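Local coordinates for mariner Mos1 transposase (Drosophila mauritiana, PDB 4MDA), which cuts the Mos1 transposon out of DNA and pastes it elsewhere, this chain being the catalytic domain of a transposase that works as a homodimer with divalent metal ions, at residues D36-F41 / H166-M171; R123-H128 / E149-A154; N105-L110 / E144-E149. The protein carries 1 engineered substitution. All blocks are in the same frame, centred on the assembly; numbering follows the deposited sequence.

Contact 1: D36-F41 / H166-M171. With MN (manganese (II) ion), chain B; MN (manganese (II) ion), chain C; RLT (N-(4-fluorobenzyl)-5-hydroxy-1-methyl-2-(1-methyl-1-{[(5-methyl-1,3,4-oxadiazol-2-yl)carbonyl]amino}ethyl)-6-oxo-1,6-di hydropyrimidine-4-carboxamide), chain D.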
loop_
_atom_site.group_PDB
_atom_site.type_symbol
_atom_site.label_atom_id
_atom_site.label_comp_id
_atom_site.label_asym_id
_atom_site.label_seq_id
_atom_site.Cartn_x
_atom_site.Cartn_y
_atom_site.Cartn_z
ATOM N N ASP A 36 -0.835 2.471 2.081
ATOM C CA ASP A 36 0.223 3.176 2.819
ATOM C C ASP A 36 -0.268 4.609 3.057
ATOM O O ASP A 36 -1.240 5.055 2.440
ATOM C CB ASP A 36 1.448 3.225 1.928
ATOM C CG ASP A 36 2.686 3.641 2.626
ATOM O OD1 ASP A 36 2.890 3.242 3.813
ATOM O OD2 ASP A 36 3.489 4.301 1.891
ATOM N N GLU A 37 0.404 5.280 3.993
ATOM C CA GLU A 37 0.228 6.687 4.351
ATOM C C GLU A 37 1.254 7.599 3.725
ATOM O O GLU A 37 2.386 7.197 3.574
ATOM C CB GLU A 37 0.335 6.807 5.862
ATOM C CG GLU A 37 -0.605 5.916 6.658
ATOM C CD GLU A 37 -0.068 4.542 7.049
ATOM O OE1 GLU A 37 -0.660 3.954 8.009
ATOM O OE2 GLU A 37 0.962 4.079 6.505
ATOM N N LYS A 38 0.823 8.823 3.390
ATOM C CA LYS A 38 1.708 9.874 2.883
ATOM C C LYS A 38 1.173 11.230 3.311
ATOM O O LYS A 38 -0.003 11.491 3.229
ATOM C CB LYS A 38 1.757 9.822 1.350
ATOM C CG LYS A 38 2.429 11.016 0.672
ATOM C CD LYS A 38 2.681 10.726 -0.816
ATOM C CE LYS A 38 3.257 11.925 -1.615
ATOM N NZ LYS A 38 4.656 12.187 -1.168
ATOM N N TRP A 39 2.074 12.103 3.702
ATOM C CA TRP A 39 1.692 13.496 3.990
ATOM C C TRP A 39 1.441 14.291 2.728
ATOM O O TRP A 39 2.279 14.292 1.794
ATOM C CB TRP A 39 2.833 14.186 4.795
ATOM C CG TRP A 39 3.042 13.780 6.234
ATOM C CD1 TRP A 39 4.179 13.212 6.757
ATOM C CD2 TRP A 39 2.145 13.979 7.332
ATOM N NE1 TRP A 39 4.009 13.005 8.113
ATOM C CE2 TRP A 39 2.794 13.499 8.495
ATOM C CE3 TRP A 39 0.838 14.506 7.451
ATOM C CZ2 TRP A 39 2.177 13.507 9.742
ATOM C CZ3 TRP A 39 0.241 14.526 8.699
ATOM C CH2 TRP A 39 0.920 14.010 9.823
ATOM N N ILE A 40 0.314 15.032 2.686
ATOM C CA ILE A 40 0.067 16.081 1.687
ATOM C C ILE A 40 0.032 17.486 2.360
ATOM O O ILE A 40 -0.622 17.686 3.333
ATOM C CB ILE A 40 -1.219 15.825 0.966
ATOM C CG1 ILE A 40 -1.172 14.426 0.329
ATOM C CG2 ILE A 40 -1.426 16.926 -0.065
ATOM C CD1 ILE A 40 -2.446 14.106 -0.373
ATOM N N PHE A 41 0.839 18.420 1.844
ATOM C CA PHE A 41 0.941 19.746 2.430
ATOM C C PHE A 41 -0.005 20.716 1.757
ATOM O O PHE A 41 -0.141 20.634 0.533
ATOM C CB PHE A 41 2.345 20.240 2.203
ATOM C CG PHE A 41 3.369 19.440 2.957
ATOM C CD1 PHE A 41 3.959 18.296 2.384
ATOM C CD2 PHE A 41 3.682 19.766 4.258
ATOM C CE1 PHE A 41 4.881 17.536 3.088
ATOM C CE2 PHE A 41 4.603 19.021 4.948
ATOM C CZ PHE A 41 5.170 17.874 4.373
ATOM N N HIS A 166 4.806 3.123 -7.253
ATOM C CA HIS A 166 3.838 3.338 -8.335
ATOM C C HIS A 166 2.868 4.500 -8.052
ATOM O O HIS A 166 2.861 5.539 -8.757
ATOM C CB HIS A 166 3.123 2.046 -8.686
ATOM C CG HIS A 166 2.316 2.141 -9.904
ATOM N ND1 HIS A 166 2.870 2.099 -11.164
ATOM C CD2 HIS A 166 1.002 2.368 -10.077
ATOM C CE1 HIS A 166 1.908 2.209 -12.063
ATOM N NE2 HIS A 166 0.779 2.419 -11.425
ATOM N N LEU A 167 2.062 4.337 -7.009
ATOM C CA LEU A 167 0.972 5.300 -6.760
ATOM C C LEU A 167 1.444 6.668 -6.349
ATOM O O LEU A 167 1.161 7.680 -6.984
ATOM C CB LEU A 167 -0.029 4.742 -5.725
ATOM C CG LEU A 167 -1.288 5.598 -5.518
ATOM C CD1 LEU A 167 -2.112 5.636 -6.745
ATOM C CD2 LEU A 167 -2.060 5.031 -4.313
ATOM N N PHE A 168 2.217 6.718 -5.290
ATOM C CA PHE A 168 2.737 7.985 -4.751
ATOM C C PHE A 168 3.847 8.573 -5.621
ATOM O O PHE A 168 4.008 9.751 -5.616
ATOM C CB PHE A 168 3.257 7.852 -3.337
ATOM C CG PHE A 168 2.224 7.434 -2.290
ATOM C CD1 PHE A 168 0.878 7.807 -2.408
ATOM C CD2 PHE A 168 2.605 6.771 -1.120
ATOM C CE1 PHE A 168 -0.058 7.406 -1.452
ATOM C CE2 PHE A 168 1.663 6.415 -0.144
ATOM C CZ PHE A 168 0.311 6.774 -0.306
ATOM N N ALA A 169 4.620 7.748 -6.332
ATOM C CA ALA A 169 5.613 8.225 -7.309
ATOM C C ALA A 169 4.866 9.090 -8.373
ATOM O O ALA A 169 5.225 10.258 -8.624
ATOM C CB ALA A 169 6.315 7.039 -7.959
ATOM N N SER A 170 3.772 8.587 -8.926
ATOM C CA SER A 170 2.978 9.350 -9.943
ATOM C C SER A 170 2.322 10.603 -9.320
ATOM O O SER A 170 2.389 11.727 -9.853
ATOM C CB SER A 170 1.895 8.429 -10.528
ATOM O OG SER A 170 1.136 9.109 -11.482
ATOM N N MET A 171 1.773 10.417 -8.117
ATOM C CA MET A 171 1.092 11.484 -7.360
ATOM C C MET A 171 2.019 12.624 -7.010
ATOM O O MET A 171 1.642 13.789 -7.169
ATOM C CB MET A 171 0.444 10.969 -6.089
ATOM C CG MET A 171 -0.589 11.907 -5.430
ATOM S SD MET A 171 -1.174 11.401 -3.835
ATOM C CE MET A 171 0.127 11.673 -2.648
HETATM MN MN MN B . 4.594 3.767 5.111
HETATM MN MN MN C . 5.435 5.116 1.774
HETATM C CAA RLT D . 11.924 0.054 8.581
HETATM C CAB RLT D . 9.905 6.391 1.912
HETATM C CAC RLT D . 12.319 5.646 3.584
HETATM C CAD RLT D . 11.300 7.443 5.209
HETATM O OAE RLT D . 6.220 3.891 6.533
HETATM O OAF RLT D . 11.584 2.990 4.909
HETATM O OAG RLT D . 7.616 5.710 1.795
HETATM O OAH RLT D . 6.061 4.500 3.704
HETATM F FAI RLT D . 10.133 -1.011 10.382
HETATM C CAJ RLT D . 8.598 0.207 9.081
HETATM C CAK RLT D . 9.970 1.362 10.651
HETATM C CAL RLT D . 7.991 1.417 8.744
HETATM C CAM RLT D . 9.393 2.570 10.305
HETATM C CAN RLT D . 7.749 3.897 8.942
HETATM N NAO RLT D . 12.414 2.579 9.272
HETATM N NAP RLT D . 12.353 3.709 8.434
HETATM N NAQ RLT D . 9.312 5.032 5.463
HETATM N NAR RLT D . 8.219 4.280 7.578
HETATM N NAS RLT D . 11.685 5.135 5.928
HETATM O OAT RLT D . 11.840 1.847 7.219
HETATM C CAU RLT D . 7.391 4.191 6.527
HETATM C CAV RLT D . 11.735 3.776 5.887
HETATM C CAW RLT D . 12.077 1.527 8.491
HETATM C CAX RLT D . 9.568 0.172 10.066
HETATM C CAY RLT D . 8.387 2.609 9.343
HETATM C CAZ RLT D . 7.308 4.819 4.056
HETATM C CBA RLT D . 11.990 3.192 7.225
HETATM C CBB RLT D . 7.989 4.702 5.332
HETATM C CBC RLT D . 10.074 5.599 4.479
HETATM C CBD RLT D . 8.087 5.431 2.971
HETATM N NBE RLT D . 9.393 5.811 3.218
HETATM C CBF RLT D . 11.593 6.025 4.847
HETATM O O HOH W 1 3.927 5.854 5.343
HETATM O O HOH W 2 3.430 3.269 6.853
HETATM O O HOH W 3 4.660 7.107 2.014
#
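D36 turns its carboxylate past the edge of the F168 ring, OD2 lying 3.5 Å from F168 CE2 near the ring plane, and spends both oxygens on metal. OD1 of D36 binds one manganese at 2.2 Å and OD2 of D36 the other at 2.1 Å, a bridge that fixes the rotation of the group. RLT (raltegravir) spans the same pair through OAH, with OAE on the first ion and OAG on the second. Waters 1 and 3, one on each ion, both donate to the carbonyl O of E37; water 2, on the first ion, donates to OE2 of E37, while OE1 of that carboxylate is hydrogen-bonded to H134. D129 supplies a ligand to the first ion and D164 binds the second, completing the aspartate triad of a DDE/D transposase with an RNase H-like fold: D36 sits on strand 32-41 of the central sheet, and helix 162-175 packs over that sheet, nearly parallel to the strand (15°). Behind the metals, D36 O meets the ring edge of F168, 3.6 Å from CZ, while K38 CB lies over one face, 3.8 Å from the centroid. With CG of K38 anti to the backbone N (chi1 169°), its chain runs on across the ring to the M171 methyl, where CD of K38 and CE of M171 are a tight 3.3 Å apart. Replacing F168 by an alanine would probably open a gap under K38 CB and leave D36 O and K38 less supported. V75 and S163 also touch F168, and W189 and W193 back M171.

Contact 2: R123-H128 / E149-A154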
loop_
_atom_site.group_PDB
_atom_site.type_symbol
_atom_site.label_atom_id
_atom_site.label_comp_id
_atom_site.label_asym_id
_atom_site.label_seq_id
_atom_site.Cartn_x
_atom_site.Cartn_y
_atom_site.Cartn_z
ATOM N N ARG A 123 -9.927 -15.008 -0.766
ATOM C CA ARG A 123 -9.324 -14.440 0.425
ATOM C C ARG A 123 -8.412 -13.258 0.042
ATOM O O ARG A 123 -7.632 -13.363 -0.902
ATOM C CB ARG A 123 -8.456 -15.526 1.079
ATOM C CG ARG A 123 -7.854 -15.126 2.387
ATOM C CD ARG A 123 -6.950 -16.200 2.992
ATOM N NE ARG A 123 -6.520 -15.883 4.336
ATOM C CZ ARG A 123 -5.605 -16.606 4.994
ATOM N NH1 ARG A 123 -5.124 -17.705 4.443
ATOM N NH2 ARG A 123 -5.213 -16.284 6.225
ATOM N N VAL A 124 -8.527 -12.191 0.769
ATOM C CA VAL A 124 -7.686 -11.015 0.597
ATOM C C VAL A 124 -6.236 -11.289 0.985
ATOM O O VAL A 124 -5.996 -11.857 2.026
ATOM C CB VAL A 124 -8.173 -9.841 1.450
ATOM C CG1 VAL A 124 -7.166 -8.731 1.494
ATOM C CG2 VAL A 124 -9.539 -9.414 0.930
ATOM N N ILE A 125 -5.308 -10.830 0.169
ATOM C CA ILE A 125 -3.888 -10.847 0.518
ATOM C C ILE A 125 -3.494 -9.367 0.725
ATOM O O ILE A 125 -3.481 -8.574 -0.205
ATOM C CB ILE A 125 -3.062 -11.524 -0.569
ATOM C CG1 ILE A 125 -3.511 -12.991 -0.729
ATOM C CG2 ILE A 125 -1.581 -11.428 -0.365
ATOM C CD1 ILE A 125 -2.929 -13.630 -1.909
ATOM N N PHE A 126 -3.004 -9.079 1.910
ATOM C CA PHE A 126 -2.825 -7.702 2.339
ATOM C C PHE A 126 -1.348 -7.368 2.403
ATOM O O PHE A 126 -0.591 -8.107 2.992
ATOM C CB PHE A 126 -3.489 -7.548 3.696
ATOM C CG PHE A 126 -3.654 -6.121 4.141
ATOM C CD1 PHE A 126 -4.352 -5.225 3.399
ATOM C CD2 PHE A 126 -3.004 -5.640 5.283
ATOM C CE1 PHE A 126 -4.579 -3.936 3.814
ATOM C CE2 PHE A 126 -3.260 -4.340 5.726
ATOM C CZ PHE A 126 -4.012 -3.477 4.963
ATOM N N LEU A 127 -0.989 -6.282 1.731
ATOM C CA LEU A 127 0.411 -5.851 1.691
ATOM C C LEU A 127 0.487 -4.460 2.262
ATOM O O LEU A 127 -0.031 -3.482 1.655
ATOM C CB LEU A 127 0.884 -5.881 0.263
ATOM C CG LEU A 127 2.327 -5.382 -0.032
ATOM C CD1 LEU A 127 3.227 -6.232 0.813
ATOM C CD2 LEU A 127 2.585 -5.552 -1.511
ATOM N N HIS A 128 1.080 -4.356 3.446
ATOM C CA HIS A 128 1.368 -3.063 4.063
ATOM C C HIS A 128 2.708 -3.119 4.726
ATOM O O HIS A 128 3.299 -4.197 4.849
ATOM C CB HIS A 128 0.270 -2.640 5.092
ATOM C CG HIS A 128 0.144 -3.481 6.298
ATOM N ND1 HIS A 128 -0.646 -3.105 7.353
ATOM C CD2 HIS A 128 0.614 -4.715 6.612
ATOM C CE1 HIS A 128 -0.570 -4.007 8.307
ATOM N NE2 HIS A 128 0.153 -5.019 7.871
ATOM N N GLU A 149 -4.671 -12.685 4.483
ATOM C CA GLU A 149 -3.273 -13.161 4.498
ATOM C C GLU A 149 -2.326 -11.942 4.488
ATOM O O GLU A 149 -2.389 -11.104 3.567
ATOM C CB GLU A 149 -3.019 -14.060 3.315
ATOM C CG GLU A 149 -1.708 -14.752 3.500
ATOM C CD GLU A 149 -1.288 -15.613 2.345
ATOM O OE1 GLU A 149 -0.128 -16.098 2.439
ATOM O OE2 GLU A 149 -2.029 -15.747 1.357
ATOM N N VAL A 150 -1.424 -11.822 5.465
ATOM C CA VAL A 150 -0.549 -10.652 5.482
ATOM C C VAL A 150 0.790 -11.063 4.891
ATOM O O VAL A 150 1.463 -11.975 5.423
ATOM C CB VAL A 150 -0.388 -10.137 6.946
ATOM C CG1 VAL A 150 0.553 -8.933 7.033
ATOM C CG2 VAL A 150 -1.759 -9.785 7.514
ATOM N N LEU A 151 1.176 -10.416 3.813
ATOM C CA LEU A 151 2.425 -10.692 3.133
ATOM C C LEU A 151 3.567 -10.156 3.929
ATOM O O LEU A 151 3.449 -9.115 4.555
ATOM C CB LEU A 151 2.415 -9.998 1.760
ATOM C CG LEU A 151 1.632 -10.624 0.667
ATOM C CD1 LEU A 151 2.002 -9.892 -0.632
ATOM C CD2 LEU A 151 1.879 -12.148 0.455
ATOM N N PRO A 152 4.747 -10.842 3.878
ATOM C CA PRO A 152 5.933 -10.227 4.455
ATOM C C PRO A 152 6.378 -9.023 3.714
ATOM O O PRO A 152 6.173 -8.929 2.508
ATOM C CB PRO A 152 6.990 -11.316 4.324
ATOM C CG PRO A 152 6.553 -12.182 3.202
ATOM C CD PRO A 152 5.021 -12.110 3.195
ATOM N N HIS A 153 6.932 -8.092 4.451
ATOM C CA HIS A 153 7.514 -6.879 3.883
ATOM C C HIS A 153 8.717 -6.407 4.717
ATOM O O HIS A 153 8.589 -6.205 5.950
ATOM C CB HIS A 153 6.473 -5.788 3.845
ATOM C CG HIS A 153 6.883 -4.608 3.045
ATOM N ND1 HIS A 153 6.971 -4.649 1.677
ATOM C CD2 HIS A 153 7.262 -3.375 3.409
ATOM C CE1 HIS A 153 7.393 -3.489 1.228
ATOM N NE2 HIS A 153 7.566 -2.691 2.267
ATOM N N ALA A 154 9.844 -6.212 4.023
ATOM C CA ALA A 154 11.087 -5.724 4.634
ATOM C C ALA A 154 11.151 -4.266 4.945
ATOM O O ALA A 154 10.679 -3.403 4.204
ATOM C CB ALA A 154 12.269 -6.104 3.722
HETATM O O HOH W 4 1.828 -6.929 4.368
#
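L151 packs against I125 and L127 with its whole side chain, atom by atom. Its CB is 4.0 Å from L127 CD1; CG presses on I125 CG2 at a tight 3.5 Å; beyond the branch, CD2 stays on that same I125 methyl, and CD1 wedges between it and L127 CD1. Placing CG anti to the carbonyl carbon (chi1 -77°) sends the isobutyl group toward these two residues, while L19 of helix 6-25 touches it as well. The backbones are joined by a short parallel ladder of three bonds, two of them nearly straight, F126 N to E149 O (2.7 Å, 177° at the hydrogen) and L151 N to F126 O, and one more bent, E149 N to V124 O (157°). Past L151 the chains diverge, and water 4 enters there, accepting from H128 N at 2.8 Å and lying within bonding distance of the carbonyls of F126 and L151. E149 is extended alongside I125, pointing the same way, its OE2 3.8 Å from I125 CG1; OE1 is salt-bridged to R22. E149 CB sits centrally over one face of the R123 guanidinium, 4.0 Å from R123 CZ, whereas NE of R123 bonds to N147 O. F126 and V150 point to the other face of the sheet. There the H128 ring, bonded through ND1 to Y99, has F126 CE2 over one face and brings NE2 within 4.0 Å of V150 CG1. Two neighbouring parallel strands joined through helices 132-135 and 137-146 form a beta-alpha-beta crossover at the sheet edge of the RNase H-like fold, and strand 125-127 leads directly to the metal ligand D129.

Contact 3: N105-L110 / E144-E149; sequences NLNRAL and ETLNWE
L146, the last helical residue of 137-146, slides past N107 in the opposite direction and lays its CD2 methyl against the amide, 3.4 Å from N107 CG and 3.5 Å from N107 OD1. N147 then leaves the helix with positive phi (60°), and its ND2 turns back to E144 O at 3.3 Å, in the carbonyl plane, so the side chain takes up a carbonyl at the helix end. That turn redirects the chain toward strand 149-150 at the edge of the RNase H-like sheet; helices 96-113 and 137-146 both pack on the sheet face that carries F126 and V150. W148 follows and inserts its indole against helix 96-113, under L146. L146 CB lies over one face of the indole, 3.8 Å above its plane and offset toward the rim, while N107 ND2 comes to the ring edge, 3.7 Å from W148 CZ2. Since CG of N107 is anti to the backbone N (chi1 -179°), the amide extends to L146 and the indole together, its plane 67° from that of the ring. L106 CD2 reaches the benzo end, 3.8 Å from W148 CH2, and L110 CD2 approaches CZ2 more distantly. V124 and F126 also pack on W148.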
loop_
_atom_site.group_PDB
_atom_site.type_symbol
_atom_site.label_atom_id
_atom_site.label_comp_id
_atom_site.label_asym_id
_atom_site.label_seq_id
_atom_site.Cartn_x
_atom_site.Cartn_y
_atom_site.Cartn_z
ATOM N N ASN A 105 -13.051 -0.235 8.443
ATOM C CA ASN A 105 -13.740 0.554 7.464
ATOM C C ASN A 105 -13.370 0.158 6.021
ATOM O O ASN A 105 -14.176 0.126 5.142
ATOM C CB ASN A 105 -13.415 2.037 7.674
ATOM C CG ASN A 105 -14.004 2.611 8.933
ATOM O OD1 ASN A 105 -14.988 2.116 9.437
ATOM N ND2 ASN A 105 -13.434 3.687 9.408
ATOM N N LEU A 106 -12.097 -0.237 5.805
ATOM C CA LEU A 106 -11.589 -0.700 4.565
ATOM C C LEU A 106 -12.357 -1.963 4.165
ATOM O O LEU A 106 -12.707 -2.126 3.030
ATOM C CB LEU A 106 -10.070 -1.015 4.703
ATOM C CG LEU A 106 -9.504 -1.790 3.475
ATOM C CD1 LEU A 106 -9.589 -1.068 2.176
ATOM C CD2 LEU A 106 -8.000 -2.074 3.764
ATOM N N ASN A 107 -12.552 -2.875 5.109
ATOM C CA ASN A 107 -13.265 -4.107 4.863
ATOM C C ASN A 107 -14.720 -3.822 4.426
ATOM O O ASN A 107 -15.214 -4.478 3.547
ATOM C CB ASN A 107 -13.234 -5.018 6.095
ATOM C CG ASN A 107 -13.956 -6.345 5.883
ATOM O OD1 ASN A 107 -14.880 -6.755 6.683
ATOM N ND2 ASN A 107 -13.631 -6.976 4.836
ATOM N N ARG A 108 -15.378 -2.841 5.030
ATOM C CA ARG A 108 -16.753 -2.483 4.604
ATOM C C ARG A 108 -16.731 -1.959 3.169
ATOM O O ARG A 108 -17.552 -2.365 2.314
ATOM C CB ARG A 108 -17.392 -1.440 5.570
ATOM C CG ARG A 108 -17.497 -1.916 7.034
ATOM C CD ARG A 108 -18.698 -1.274 7.741
ATOM N NE ARG A 108 -18.629 0.183 7.590
ATOM C CZ ARG A 108 -19.609 1.049 7.866
ATOM N NH1 ARG A 108 -20.800 0.631 8.303
ATOM N NH2 ARG A 108 -19.396 2.354 7.684
ATOM N N ALA A 109 -15.743 -1.115 2.817
ATOM C CA ALA A 109 -15.624 -0.636 1.429
ATOM C C ALA A 109 -15.377 -1.759 0.435
ATOM O O ALA A 109 -15.900 -1.780 -0.673
ATOM C CB ALA A 109 -14.549 0.445 1.348
ATOM N N LEU A 110 -14.508 -2.681 0.819
ATOM C CA LEU A 110 -14.141 -3.829 0.043
ATOM C C LEU A 110 -15.386 -4.692 -0.282
ATOM O O LEU A 110 -15.535 -5.147 -1.405
ATOM C CB LEU A 110 -13.132 -4.697 0.814
ATOM C CG LEU A 110 -12.485 -5.737 -0.047
ATOM C CD1 LEU A 110 -11.475 -5.145 -1.045
ATOM C CD2 LEU A 110 -11.839 -6.768 0.825
ATOM N N GLU A 144 -6.348 -10.866 12.081
ATOM C CA GLU A 144 -6.548 -12.347 12.281
ATOM C C GLU A 144 -8.025 -12.591 12.093
ATOM O O GLU A 144 -8.443 -13.617 11.441
ATOM C CB GLU A 144 -6.246 -12.803 13.697
ATOM C CG GLU A 144 -4.837 -12.914 14.239
ATOM C CD GLU A 144 -4.851 -13.723 15.543
ATOM O OE1 GLU A 144 -3.948 -13.592 16.406
ATOM O OE2 GLU A 144 -5.786 -14.521 15.708
ATOM N N THR A 145 -8.822 -11.688 12.650
ATOM C CA THR A 145 -10.279 -11.832 12.629
ATOM C C THR A 145 -10.844 -11.643 11.224
ATOM O O THR A 145 -11.751 -12.368 10.713
ATOM C CB THR A 145 -10.900 -10.836 13.642
ATOM O OG1 THR A 145 -10.527 -11.288 14.981
ATOM C CG2 THR A 145 -12.341 -10.847 13.522
ATOM N N LEU A 146 -10.345 -10.605 10.540
ATOM C CA LEU A 146 -10.668 -10.408 9.138
ATOM C C LEU A 146 -10.197 -11.590 8.296
ATOM O O LEU A 146 -10.836 -11.900 7.307
ATOM C CB LEU A 146 -9.999 -9.141 8.590
ATOM C CG LEU A 146 -10.652 -7.839 9.045
ATOM C CD1 LEU A 146 -9.686 -6.668 8.843
ATOM C CD2 LEU A 146 -11.915 -7.631 8.291
ATOM N N ASN A 147 -9.144 -12.223 8.779
ATOM C CA ASN A 147 -8.489 -13.397 8.191
ATOM C C ASN A 147 -7.964 -13.162 6.794
ATOM O O ASN A 147 -7.996 -14.009 5.917
ATOM C CB ASN A 147 -9.360 -14.622 8.305
ATOM C CG ASN A 147 -8.519 -15.900 8.368
ATOM O OD1 ASN A 147 -8.523 -16.666 7.454
ATOM N ND2 ASN A 147 -7.753 -16.038 9.347
ATOM N N TRP A 148 -7.419 -11.979 6.651
ATOM C CA TRP A 148 -6.601 -11.641 5.496
ATOM C C TRP A 148 -5.225 -12.300 5.604
ATOM O O TRP A 148 -4.618 -12.365 6.681
ATOM C CB TRP A 148 -6.489 -10.148 5.381
ATOM C CG TRP A 148 -7.810 -9.447 5.162
ATOM C CD1 TRP A 148 -9.081 -10.039 4.886
ATOM C CD2 TRP A 148 -8.017 -8.040 5.110
ATOM N NE1 TRP A 148 -10.001 -9.044 4.725
ATOM C CE2 TRP A 148 -9.389 -7.820 4.875
ATOM C CE3 TRP A 148 -7.197 -6.937 5.325
ATOM C CZ2 TRP A 148 -9.931 -6.536 4.786
ATOM C CZ3 TRP A 148 -7.749 -5.713 5.266
ATOM C CH2 TRP A 148 -9.088 -5.500 4.997
ATOM N N GLU A 149 -4.671 -12.685 4.483
ATOM C CA GLU A 149 -3.273 -13.161 4.498
ATOM C C GLU A 149 -2.326 -11.942 4.488
ATOM O O GLU A 149 -2.389 -11.104 3.567
ATOM C CB GLU A 149 -3.019 -14.060 3.315
ATOM C CG GLU A 149 -1.708 -14.752 3.500
ATOM C CD GLU A 149 -1.288 -15.613 2.345
ATOM O OE1 GLU A 149 -0.128 -16.098 2.439
ATOM O OE2 GLU A 149 -2.029 -15.747 1.357
#

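From the N terminus, strand 32-41 supplies the first half of contact 1, and its partner helix 162-175 comes only after the other two contacts are made, so both nest within that loop. Contact 3 closes the loop from helix 96-113 to the end of helix 137-146 and the turn that follows it; contact 2 closes a shorter one, from strand 125-127 through helices 132-135 and 137-146 to edge strand 149-150. Their segments alternate, so these two cross, sharing E149 and touching also where V124 meets L110. Contact 1, about 20 Å from contact 2 between centres, reaches the same sheet through strand 32-41, neighbour of 125-127.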